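Local coordinates for RagA protein (Porphyromonas gingivalis, PDB 6SLN) that probably takes up peptides across the outer membrane as a TonB-dependent transporter with a plug inside its beta-barrel, at residues S96-G100 and V610-F614; G136-A140 and R376-D380; S224-I230 and F306-S312; G388-F392 and N981-N985; F793-Y798 and F916-L921. All coordinates share one frame; numbering follows the deposited sequence.

Contact 1 (S96-G100 and V610-F614); sequences STVSG and VGGMF
Ser99 and Met613 bring their CA atoms to 4.8 Å of each other where a type I turn, running from Thr97 to Gly100, abuts strand 604-614. The turn is closed by its own backbone bond, Gly100 N to Thr97 O at 3.2 Å, whereas no hydrogen bond passes directly between the two segments. Ser99 lies against bare backbone at Gly611 and Gly612, where neither strand residue has a side chain to stand in between. Its CB is 3.4 Å from Gly612 N, and its OG is close to the same nitrogen but at an angle too poor for a bond. The hydroxyl is instead hydrogen-bonded to Asp587 OD2 on the adjoining strand 584-595, an oxygen it shares with Thr97 OG1. Beside it, Val98 and Met613 meet at about a right angle. The methionine leaves the strand with CG opposite its backbone N (chi1 -176°), passes alongside the Val98 carbonyl with CG 3.5 Å from Val98 O, then bends at both later torsions. That double bend sets its terminal methyl CE against Val98 CG1, at 3.5 Å. Tyr585 flanks both of these side chains. Chemically, then, the turn touches strand 604-614 through van der Waals packing, while its firmest polar hold runs through the Asp587 carboxylate on strand 584-595, with a weak bond from Lys633 NZ to Gly100 O. Two hydroxyl partners on one oxygen would probably favour the ionised form of Asp587, and the grip is consistent with plug seated against barrel in this family.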
# COMPACT_ATOMS: atom_id res chain seq x y z
N SER A 96 5.01 35.04 26.28
CA SER A 96 4.68 34.95 27.69
C SER A 96 3.60 35.96 28.06
O SER A 96 2.76 36.31 27.21
CB SER A 96 5.93 35.20 28.56
OG SER A 96 7.09 34.67 27.94
N THR A 97 3.61 36.42 29.30
CA THR A 97 2.85 37.59 29.72
C THR A 97 3.25 37.96 31.14
O THR A 97 3.68 37.12 31.93
CB THR A 97 1.34 37.35 29.62
OG1 THR A 97 0.66 38.61 29.59
CG2 THR A 97 0.84 36.54 30.79
N VAL A 98 3.07 39.24 31.46
CA VAL A 98 3.56 39.82 32.70
C VAL A 98 2.87 39.21 33.92
O VAL A 98 3.48 39.09 34.99
CB VAL A 98 3.38 41.35 32.65
CG1 VAL A 98 4.31 42.05 33.64
CG2 VAL A 98 3.57 41.88 31.21
N SER A 99 1.60 38.83 33.78
CA SER A 99 0.80 38.27 34.86
C SER A 99 0.83 36.75 34.90
O SER A 99 0.27 36.16 35.83
CB SER A 99 -0.67 38.70 34.72
OG SER A 99 -0.79 40.01 34.22
N GLY A 100 1.43 36.11 33.91
CA GLY A 100 1.24 34.69 33.73
C GLY A 100 2.14 33.86 34.62
O GLY A 100 3.28 34.23 34.92
N VAL A 610 -8.15 37.73 32.02
CA VAL A 610 -7.82 39.02 32.58
C VAL A 610 -6.73 38.79 33.60
O VAL A 610 -6.85 37.91 34.45
CB VAL A 610 -9.05 39.68 33.22
CG1 VAL A 610 -9.77 38.66 34.08
CG2 VAL A 610 -8.65 40.90 34.04
N GLY A 611 -5.64 39.55 33.48
CA GLY A 611 -4.47 39.33 34.30
C GLY A 611 -3.98 40.64 34.90
O GLY A 611 -4.22 41.72 34.38
N GLY A 612 -3.28 40.50 36.02
CA GLY A 612 -2.68 41.63 36.69
C GLY A 612 -1.36 41.27 37.33
O GLY A 612 -1.23 40.21 37.93
N MET A 613 -0.36 42.14 37.17
CA MET A 613 0.91 42.03 37.88
C MET A 613 1.18 43.36 38.57
O MET A 613 1.30 44.39 37.91
CB MET A 613 2.05 41.68 36.92
CG MET A 613 3.41 41.46 37.61
SD MET A 613 4.31 42.97 38.08
CE MET A 613 5.54 43.04 36.78
N PHE A 614 1.30 43.33 39.90
CA PHE A 614 1.53 44.52 40.71
C PHE A 614 2.91 44.43 41.34
O PHE A 614 3.18 43.49 42.09
CB PHE A 614 0.45 44.65 41.79
CG PHE A 614 -0.94 44.43 41.27
CD1 PHE A 614 -1.69 45.50 40.79
CD2 PHE A 614 -1.50 43.16 41.26
CE1 PHE A 614 -2.96 45.30 40.32
CE2 PHE A 614 -2.77 42.96 40.78
CZ PHE A 614 -3.51 44.03 40.31

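Contact 2 (G136-A140 and R376-D380); sequences GDPTA and RRSAD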
# COMPACT_ATOMS: atom_id res chain seq x y z
N GLY A 136 9.85 1.84 29.65
CA GLY A 136 11.23 2.12 29.33
C GLY A 136 11.57 1.85 27.89
O GLY A 136 12.72 2.01 27.47
N ASP A 137 10.57 1.42 27.14
CA ASP A 137 10.70 1.24 25.71
C ASP A 137 11.27 2.51 25.07
O ASP A 137 10.75 3.61 25.31
CB ASP A 137 9.33 0.90 25.14
CG ASP A 137 9.36 0.58 23.68
OD1 ASP A 137 9.79 1.47 22.89
OD2 ASP A 137 8.91 -0.54 23.33
N PRO A 138 12.33 2.42 24.25
CA PRO A 138 12.96 3.64 23.72
C PRO A 138 12.01 4.51 22.93
O PRO A 138 12.27 5.71 22.79
CB PRO A 138 14.09 3.11 22.84
CG PRO A 138 14.26 1.70 23.22
CD PRO A 138 12.95 1.20 23.72
N THR A 139 10.92 3.96 22.39
CA THR A 139 9.94 4.75 21.67
C THR A 139 8.78 5.17 22.54
O THR A 139 7.72 5.54 22.03
CB THR A 139 9.41 3.99 20.45
OG1 THR A 139 8.74 2.80 20.89
CG2 THR A 139 10.53 3.62 19.52
N ALA A 140 8.94 5.11 23.86
CA ALA A 140 7.87 5.53 24.74
C ALA A 140 7.89 7.05 24.90
O ALA A 140 8.96 7.67 25.03
CB ALA A 140 7.98 4.86 26.11
N ARG A 376 11.86 3.76 14.26
CA ARG A 376 11.13 3.45 15.49
C ARG A 376 10.79 1.97 15.47
O ARG A 376 10.23 1.49 14.48
CB ARG A 376 9.83 4.24 15.60
CG ARG A 376 9.91 5.55 16.33
CD ARG A 376 8.51 6.14 16.51
NE ARG A 376 8.60 7.54 16.94
CZ ARG A 376 8.85 8.57 16.13
NH1 ARG A 376 9.03 8.37 14.82
NH2 ARG A 376 8.92 9.80 16.61
N ARG A 377 11.13 1.27 16.55
CA ARG A 377 10.56 -0.03 16.83
C ARG A 377 10.16 -0.09 18.30
O ARG A 377 10.80 0.50 19.17
CB ARG A 377 11.51 -1.20 16.53
CG ARG A 377 10.72 -2.41 16.04
CD ARG A 377 11.34 -3.76 16.34
NE ARG A 377 12.56 -4.00 15.58
CZ ARG A 377 12.87 -5.16 15.01
NH1 ARG A 377 12.04 -6.21 15.09
NH2 ARG A 377 14.02 -5.28 14.35
N SER A 378 9.09 -0.85 18.55
CA SER A 378 8.52 -0.99 19.87
C SER A 378 8.33 -2.45 20.19
O SER A 378 8.03 -3.26 19.30
CB SER A 378 7.19 -0.28 19.96
OG SER A 378 7.42 1.09 19.73
N ALA A 379 8.56 -2.78 21.45
CA ALA A 379 8.32 -4.12 21.95
C ALA A 379 6.84 -4.18 22.31
O ALA A 379 6.38 -3.45 23.20
CB ALA A 379 9.22 -4.42 23.14
N ASP A 380 6.10 -5.02 21.61
CA ASP A 380 4.65 -4.92 21.60
C ASP A 380 3.99 -6.11 22.28
O ASP A 380 2.91 -6.53 21.87
CB ASP A 380 4.15 -4.73 20.17
CG ASP A 380 4.37 -3.31 19.68
OD1 ASP A 380 4.28 -2.37 20.50
OD2 ASP A 380 4.65 -3.13 18.48
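Asp137 swings its carboxylate opposite its own backbone N (chi1 -175°), and Thr139 tucks OG1 between its N and its carbonyl carbon (chi1 62°). These two rotations turn both groups to the 376-380 segment. OD2 of Asp137 reaches across and accepts from Ala379 N at 2.9 Å, nearly in line with its C-O bond and with an N-H...O angle of 160°. The other oxygen serves its own loop: OD1 takes the N-H of Thr139 at 2.8 Å, which makes an Asx turn, and also the Thr139 hydroxyl, which comes down from above the carboxylate plane. Ser378 OG donates in turn to Thr139 OG1, although that separation is modelled as very short and its exact length is doubtful. If that bond is real, it would link the segments a second time. The threonine methyl adds an apolar touch, CG2 lying 3.8 Å from Arg376 CG. The plug loop between strands 129-132 and 143-146 thus meets the barrel at the end of strand 363-377, where Phe346 of the paired strand 345-360 packs on both Thr139 and Arg376, and the Arg376 side chain also touches Asp170 and Ala173 of helix 169-173.

Contact 3 (S224-I230 and F306-S312); sequences SYGISQI and FKTAPTS
Tyr225 reaches along the sheet surface to Ser312 and Pro310. From its CB, the ring starts opposite the backbone N (chi1 180°) and runs toward the neighbouring strand: CD2 comes to 4.0 Å from Ser312 CB, CE2 to 3.9 Å from Pro310 CB, CZ to 3.8 Å from that same carbon, and OH ends beside it too. The proline thus meets the outer half of the ring, at an oblique angle. Underneath, strands 224-230 and 309-312 run antiparallel, their short axes at 146°. Gly226 with Thr311 and Ser228 with Ala309 are the hydrogen-bonded pairs, each linked both ways, for example Gly226 N to Thr311 O at 2.8 Å and Ala309 N to Ser228 O at 3.1 Å. Pro310, which has no N-H to give, falls opposite Ile227 in a non-hydrogen-bonded pair, so strand 218-230 loses no bond to it. Just before the strand, the methyl CG2 of Thr308 touches Ile227 CB at 3.5 Å. Further on, Ile230 CD1 lies over one face of the Phe306 ring, 4.4 Å from its CD2. Strand 986-996 pairs with the other edge of 218-230, joining the last barrel strand to the first. Chemically, four hydrogen bonds between peptide groups fix the register, and apolar touches join the strands mainly on the side of Tyr225, Ile227 and Pro310.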
# COMPACT_ATOMS: atom_id res chain seq x y z
N SER A 224 28.75 10.94 22.46
CA SER A 224 28.56 10.24 23.72
C SER A 224 28.20 8.79 23.44
O SER A 224 27.54 8.48 22.45
CB SER A 224 27.48 10.91 24.57
OG SER A 224 26.18 10.56 24.12
N TYR A 225 28.67 7.90 24.31
CA TYR A 225 28.34 6.49 24.24
C TYR A 225 27.97 6.04 25.64
O TYR A 225 28.57 6.49 26.62
CB TYR A 225 29.51 5.63 23.69
CG TYR A 225 29.19 4.15 23.62
CD1 TYR A 225 29.43 3.32 24.70
CD2 TYR A 225 28.63 3.59 22.47
CE1 TYR A 225 29.13 1.97 24.65
CE2 TYR A 225 28.33 2.23 22.41
CZ TYR A 225 28.58 1.43 23.50
OH TYR A 225 28.30 0.08 23.48
N GLY A 226 27.00 5.13 25.71
CA GLY A 226 26.61 4.62 27.00
C GLY A 226 25.77 3.37 26.84
O GLY A 226 25.46 2.95 25.73
N ILE A 227 25.39 2.80 27.99
CA ILE A 227 24.62 1.56 28.02
C ILE A 227 23.36 1.77 28.86
O ILE A 227 23.29 2.66 29.71
CB ILE A 227 25.43 0.39 28.59
CG1 ILE A 227 26.09 0.80 29.90
CG2 ILE A 227 26.49 -0.03 27.62
CD1 ILE A 227 26.25 -0.33 30.84
N SER A 228 22.37 0.91 28.61
CA SER A 228 21.10 0.90 29.32
C SER A 228 20.91 -0.44 30.02
O SER A 228 21.04 -1.49 29.38
CB SER A 228 19.94 1.18 28.37
OG SER A 228 19.95 2.52 27.91
N GLN A 229 20.59 -0.41 31.31
CA GLN A 229 20.27 -1.61 32.07
C GLN A 229 18.91 -1.49 32.75
O GLN A 229 18.40 -0.38 32.97
CB GLN A 229 21.33 -1.88 33.12
CG GLN A 229 22.72 -1.63 32.65
CD GLN A 229 23.70 -1.79 33.78
OE1 GLN A 229 23.32 -1.82 34.95
NE2 GLN A 229 24.98 -1.89 33.44
N ILE A 230 18.32 -2.64 33.08
CA ILE A 230 17.07 -2.67 33.83
C ILE A 230 17.34 -2.18 35.26
O ILE A 230 18.32 -2.60 35.89
CB ILE A 230 16.46 -4.09 33.79
CG1 ILE A 230 15.04 -4.14 34.33
CG2 ILE A 230 17.27 -5.06 34.58
CD1 ILE A 230 14.50 -5.56 34.40
N PHE A 306 16.24 -9.93 28.98
CA PHE A 306 16.72 -8.55 29.03
C PHE A 306 18.23 -8.55 28.92
O PHE A 306 18.91 -9.46 29.39
CB PHE A 306 16.28 -7.82 30.32
CG PHE A 306 14.81 -7.53 30.39
CD1 PHE A 306 13.91 -8.51 30.77
CD2 PHE A 306 14.33 -6.28 30.05
CE1 PHE A 306 12.56 -8.24 30.83
CE2 PHE A 306 12.99 -6.00 30.12
CZ PHE A 306 12.10 -6.98 30.51
N LYS A 307 18.75 -7.49 28.31
CA LYS A 307 20.15 -7.38 27.96
C LYS A 307 20.59 -5.96 28.30
O LYS A 307 19.76 -5.08 28.52
CB LYS A 307 20.38 -7.66 26.46
CG LYS A 307 19.47 -6.79 25.56
CD LYS A 307 19.79 -6.87 24.05
CE LYS A 307 19.90 -5.46 23.42
NZ LYS A 307 20.78 -5.39 22.21
N THR A 308 21.89 -5.76 28.37
CA THR A 308 22.41 -4.41 28.36
C THR A 308 22.39 -3.92 26.92
O THR A 308 22.74 -4.67 25.99
CB THR A 308 23.83 -4.36 28.92
OG1 THR A 308 23.83 -4.92 30.24
CG2 THR A 308 24.32 -2.95 29.01
N ALA A 309 21.93 -2.69 26.72
CA ALA A 309 21.82 -2.17 25.36
C ALA A 309 22.60 -0.88 25.24
O ALA A 309 22.67 -0.10 26.19
CB ALA A 309 20.35 -1.94 25.00
N PRO A 310 23.22 -0.63 24.09
CA PRO A 310 24.00 0.60 23.92
C PRO A 310 23.16 1.77 23.41
O PRO A 310 22.15 1.60 22.71
CB PRO A 310 25.06 0.18 22.89
CG PRO A 310 24.35 -0.87 22.06
CD PRO A 310 23.34 -1.55 22.94
N THR A 311 23.59 2.97 23.79
CA THR A 311 22.98 4.22 23.33
C THR A 311 24.11 5.16 22.92
O THR A 311 25.00 5.44 23.73
CB THR A 311 22.11 4.87 24.41
OG1 THR A 311 21.01 4.01 24.74
CG2 THR A 311 21.59 6.23 23.94
N SER A 312 24.07 5.65 21.68
CA SER A 312 25.16 6.44 21.12
C SER A 312 24.59 7.63 20.36
O SER A 312 23.55 7.52 19.70
CB SER A 312 25.98 5.58 20.17
OG SER A 312 25.12 4.92 19.24

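Contact 4 (G388-F392 and N981-N985); sequences GSGTF and NQYPN
Phe392 N donates to Asn981 OD1 at 2.9 Å, an almost straight bond (164°) that arrives tilted 23° from the plane of the amide carbonyl. The same oxygen also lies near Thr391 N, though at too poor an angle to count as a bond. Next to it, Thr391 OG1 gives its proton to Gln982 O at 2.6 Å, in the carbonyl plane and on a lone pair. A water completes this corner, donating to Thr391 OG1 at 2.9 Å and accepting from Gln982 N at 2.8 Å. The threonine's other branch is apolar: CG2 touches Pro984 CG of the proline ring at 3.6 Å. Rotation about CA-CB at Asn981, with CG opposite the backbone N (chi1 -171°), carries the amide to the backbone of Thr391 and Phe392, where its CB also packs on Phe392 CB at 3.8 Å. One shell out, Asp875 OD1 bonds Asn981 N, and Ala974 and Asp971 hold the two ends of the Gln982 amide. The Phe392 ring packs edge-to-face with Tyr385 and with Phe878. In this buried setting, one side-chain amide and one hydroxyl supply the direct polar links, and a single water lets the Gln982 peptide N-H find a partner.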
# COMPACT_ATOMS: atom_id res chain seq x y z
N GLY A 388 6.22 -16.47 29.27
CA GLY A 388 7.55 -16.32 28.75
C GLY A 388 7.91 -14.93 28.31
O GLY A 388 9.07 -14.69 27.94
N SER A 389 6.98 -13.98 28.34
CA SER A 389 7.23 -12.65 27.83
C SER A 389 7.44 -11.64 28.97
O SER A 389 6.79 -11.72 30.01
CB SER A 389 6.09 -12.21 26.93
OG SER A 389 6.16 -10.82 26.64
N GLY A 390 8.36 -10.70 28.76
CA GLY A 390 8.47 -9.52 29.58
C GLY A 390 8.92 -9.77 30.99
O GLY A 390 9.30 -10.88 31.38
N THR A 391 8.89 -8.69 31.78
CA THR A 391 9.22 -8.83 33.20
C THR A 391 8.28 -9.82 33.87
O THR A 391 8.66 -10.48 34.83
CB THR A 391 9.15 -7.49 33.90
OG1 THR A 391 7.93 -6.84 33.52
CG2 THR A 391 10.33 -6.63 33.54
N PHE A 392 7.06 -9.94 33.35
CA PHE A 392 6.16 -10.99 33.81
C PHE A 392 6.79 -12.37 33.66
O PHE A 392 6.77 -13.18 34.59
CB PHE A 392 4.85 -10.92 33.04
CG PHE A 392 3.97 -12.10 33.27
CD1 PHE A 392 3.39 -12.32 34.50
CD2 PHE A 392 3.76 -13.02 32.26
CE1 PHE A 392 2.57 -13.41 34.72
CE2 PHE A 392 2.95 -14.12 32.46
CZ PHE A 392 2.35 -14.32 33.70
N ASN A 981 3.12 -6.46 33.69
CA ASN A 981 4.20 -6.78 32.75
C ASN A 981 4.92 -5.53 32.27
O ASN A 981 4.92 -5.22 31.07
CB ASN A 981 3.67 -7.59 31.56
CG ASN A 981 4.80 -8.14 30.69
OD1 ASN A 981 5.87 -8.51 31.19
ND2 ASN A 981 4.58 -8.17 29.39
N GLN A 982 5.54 -4.80 33.20
CA GLN A 982 6.15 -3.53 32.85
C GLN A 982 7.36 -3.73 31.94
O GLN A 982 8.14 -4.66 32.11
CB GLN A 982 6.57 -2.79 34.11
CG GLN A 982 5.48 -2.68 35.16
CD GLN A 982 6.05 -2.21 36.49
OE1 GLN A 982 7.04 -2.75 36.99
NE2 GLN A 982 5.43 -1.19 37.08
N TYR A 983 7.47 -2.85 30.95
CA TYR A 983 8.76 -2.57 30.33
C TYR A 983 9.39 -1.50 31.21
O TYR A 983 9.06 -0.31 31.08
CB TYR A 983 8.58 -2.10 28.87
CG TYR A 983 9.86 -2.12 28.05
CD1 TYR A 983 11.07 -1.67 28.59
CD2 TYR A 983 9.86 -2.60 26.75
CE1 TYR A 983 12.24 -1.69 27.85
CE2 TYR A 983 11.05 -2.63 26.00
CZ TYR A 983 12.24 -2.18 26.56
OH TYR A 983 13.43 -2.19 25.84
N PRO A 984 10.26 -1.86 32.15
CA PRO A 984 10.70 -0.89 33.16
C PRO A 984 11.51 0.24 32.53
O PRO A 984 12.13 0.07 31.47
CB PRO A 984 11.57 -1.73 34.11
CG PRO A 984 11.30 -3.19 33.73
CD PRO A 984 10.90 -3.18 32.30
N ASN A 985 11.48 1.40 33.16
CA ASN A 985 12.41 2.44 32.75
C ASN A 985 13.83 1.95 32.97
O ASN A 985 14.09 1.00 33.71
CB ASN A 985 12.19 3.74 33.53
CG ASN A 985 11.06 4.58 32.95
OD1 ASN A 985 11.14 5.07 31.82
ND2 ASN A 985 10.00 4.75 33.73
O HOH W 1 6.02 -6.13 35.65

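Contact 5 (F793-Y798 and F916-L921); sequences FYMAEY and FDTHLL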
# COMPACT_ATOMS: atom_id res chain seq x y z
N PHE A 793 -9.40 4.99 44.13
CA PHE A 793 -9.40 3.54 43.97
C PHE A 793 -10.65 2.94 44.61
O PHE A 793 -11.29 3.53 45.47
CB PHE A 793 -8.11 2.92 44.54
CG PHE A 793 -6.93 3.09 43.64
CD1 PHE A 793 -6.75 2.26 42.53
CD2 PHE A 793 -6.01 4.12 43.85
CE1 PHE A 793 -5.69 2.41 41.69
CE2 PHE A 793 -4.94 4.28 42.99
CZ PHE A 793 -4.78 3.42 41.91
N TYR A 794 -10.99 1.74 44.16
CA TYR A 794 -12.26 1.14 44.54
C TYR A 794 -12.06 -0.37 44.60
O TYR A 794 -11.85 -1.01 43.56
CB TYR A 794 -13.37 1.53 43.56
CG TYR A 794 -14.77 1.09 43.98
CD1 TYR A 794 -15.30 -0.13 43.56
CD2 TYR A 794 -15.55 1.90 44.80
CE1 TYR A 794 -16.57 -0.53 43.95
CE2 TYR A 794 -16.83 1.52 45.19
CZ TYR A 794 -17.33 0.29 44.76
OH TYR A 794 -18.59 -0.11 45.15
N MET A 795 -12.12 -0.92 45.81
CA MET A 795 -11.88 -2.35 46.01
C MET A 795 -12.34 -2.73 47.41
O MET A 795 -12.62 -1.87 48.25
CB MET A 795 -10.41 -2.71 45.82
CG MET A 795 -9.44 -1.82 46.58
SD MET A 795 -7.79 -1.91 45.86
CE MET A 795 -7.95 -0.91 44.39
N ALA A 796 -12.43 -4.04 47.63
CA ALA A 796 -12.61 -4.53 48.99
C ALA A 796 -11.35 -4.26 49.79
O ALA A 796 -10.26 -4.13 49.24
CB ALA A 796 -12.93 -6.03 48.98
N GLU A 797 -11.52 -4.14 51.11
CA GLU A 797 -10.40 -3.94 52.02
C GLU A 797 -9.99 -5.31 52.57
O GLU A 797 -10.70 -5.89 53.39
CB GLU A 797 -10.76 -2.98 53.14
CG GLU A 797 -11.21 -1.63 52.63
CD GLU A 797 -11.22 -0.56 53.70
OE1 GLU A 797 -11.13 -0.90 54.90
OE2 GLU A 797 -11.34 0.63 53.33
N TYR A 798 -8.85 -5.81 52.08
CA TYR A 798 -8.32 -7.09 52.50
C TYR A 798 -8.00 -7.06 53.99
O TYR A 798 -7.35 -6.14 54.47
CB TYR A 798 -7.05 -7.41 51.70
CG TYR A 798 -6.48 -8.77 51.99
CD1 TYR A 798 -7.12 -9.92 51.54
CD2 TYR A 798 -5.32 -8.92 52.74
CE1 TYR A 798 -6.62 -11.16 51.83
CE2 TYR A 798 -4.80 -10.15 53.02
CZ TYR A 798 -5.46 -11.27 52.56
OH TYR A 798 -4.95 -12.52 52.84
N PHE A 916 -8.79 -8.58 43.77
CA PHE A 916 -8.11 -7.32 43.48
C PHE A 916 -8.44 -6.30 44.56
O PHE A 916 -9.00 -5.23 44.30
CB PHE A 916 -8.49 -6.83 42.09
CG PHE A 916 -7.62 -7.40 41.01
CD1 PHE A 916 -6.30 -6.99 40.90
CD2 PHE A 916 -8.10 -8.35 40.13
CE1 PHE A 916 -5.48 -7.50 39.92
CE2 PHE A 916 -7.28 -8.88 39.14
CZ PHE A 916 -5.96 -8.45 39.04
N ASP A 917 -8.08 -6.65 45.80
CA ASP A 917 -8.41 -5.81 46.95
C ASP A 917 -7.23 -4.94 47.34
O ASP A 917 -6.37 -4.66 46.50
CB ASP A 917 -8.85 -6.68 48.12
CG ASP A 917 -7.94 -7.85 48.34
OD1 ASP A 917 -6.72 -7.64 48.42
OD2 ASP A 917 -8.46 -8.99 48.45
N THR A 918 -7.15 -4.53 48.61
CA THR A 918 -6.13 -3.57 49.02
C THR A 918 -4.73 -4.18 49.10
O THR A 918 -3.75 -3.45 48.96
CB THR A 918 -6.50 -2.95 50.35
OG1 THR A 918 -7.11 -3.96 51.17
CG2 THR A 918 -7.45 -1.79 50.14
N HIS A 919 -4.60 -5.48 49.39
CA HIS A 919 -3.38 -6.16 48.98
C HIS A 919 -3.37 -6.13 47.47
O HIS A 919 -4.42 -6.23 46.84
CB HIS A 919 -3.33 -7.61 49.50
CG HIS A 919 -3.69 -8.63 48.46
ND1 HIS A 919 -4.98 -9.05 48.25
CD2 HIS A 919 -2.92 -9.30 47.56
CE1 HIS A 919 -5.00 -9.94 47.27
NE2 HIS A 919 -3.76 -10.10 46.83
N LEU A 920 -2.18 -5.96 46.89
CA LEU A 920 -2.00 -5.60 45.48
C LEU A 920 -2.09 -4.09 45.26
O LEU A 920 -1.52 -3.59 44.29
CB LEU A 920 -3.00 -6.28 44.52
CG LEU A 920 -3.10 -7.80 44.53
CD1 LEU A 920 -3.82 -8.30 43.30
CD2 LEU A 920 -1.72 -8.43 44.63
N LEU A 921 -2.78 -3.34 46.12
CA LEU A 921 -2.74 -1.88 45.97
C LEU A 921 -1.51 -1.36 46.70
O LEU A 921 -1.51 -1.23 47.92
CB LEU A 921 -4.01 -1.22 46.50
CG LEU A 921 -4.09 0.30 46.22
CD1 LEU A 921 -3.99 0.62 44.70
CD2 LEU A 921 -5.34 0.94 46.87
O HOH W 2 -11.61 -6.18 45.83
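A type II turn, Thr918 to Leu921, leads into barrel strand 921-937 and packs against strand 792-802, which belongs to a small antiparallel sheet apart from the barrel wall. Thr918 ties the two together. Its OG1, set between its own N and carbonyl carbon (chi1 37°), accepts from Tyr798 N at 2.7 Å, while its backbone N reaches Ala796 O in a weak bond of 3.2 Å. A water adds a further link, accepting from Ala796 N at 2.9 Å and donating weakly to Phe916 O. On the apolar side, Leu921 CD1 stands almost exactly over the middle of the Phe793 ring, 3.8 Å from its centroid and 6° off the ring normal, a CH-pi contact. The other branch of that leucine, CD2, touches Met795 SD at 3.9 Å, and the sulfur continues to the backbone of Asp917. Asp917 lies obliquely to the Tyr798 ring, its OD2 hydrogen-bonded to Trp810 NE1. As modelled, His919 turns an edge toward the Tyr798 face, centroids 5.0 Å apart and planes at 60°, but imidazole and Asp917 carboxylate are placed too close together, so the precise settings of both are doubtful. Phe916 stacks on Tyr877 and packs against the bound peptide, consistent with its loop taking part in substrate binding. Long loops between barrel strands are characteristic of TonB-dependent receptors; here one carries a small sheet on which the loop before strand 921-937 packs.

How the contacts relate
Contacts 2, 3 and 4 form one cluster, with centres 12 Å (2 and 4), 14 Å (2 and 3) and 17 Å (3 and 4) apart. Contact 4 bridges the other two: Gly136 N of contact 2 probably bonds Tyr983 O at 2.7 Å, and Phe306 CZ of contact 3 packs on Thr391 CG2 at 3.5 Å. Contact 5, which borders the bound peptide, comes within about 10 Å of contact 4 at the nearest atoms. Contact 1 stands apart, its centre 41 to 47 Å from the others. Contacts 1 and 2 both join plug to barrel segments, so the plug meets the barrel at places whose centres lie 41 Å apart. No residue of the five contacts lines the phospholipid pocket.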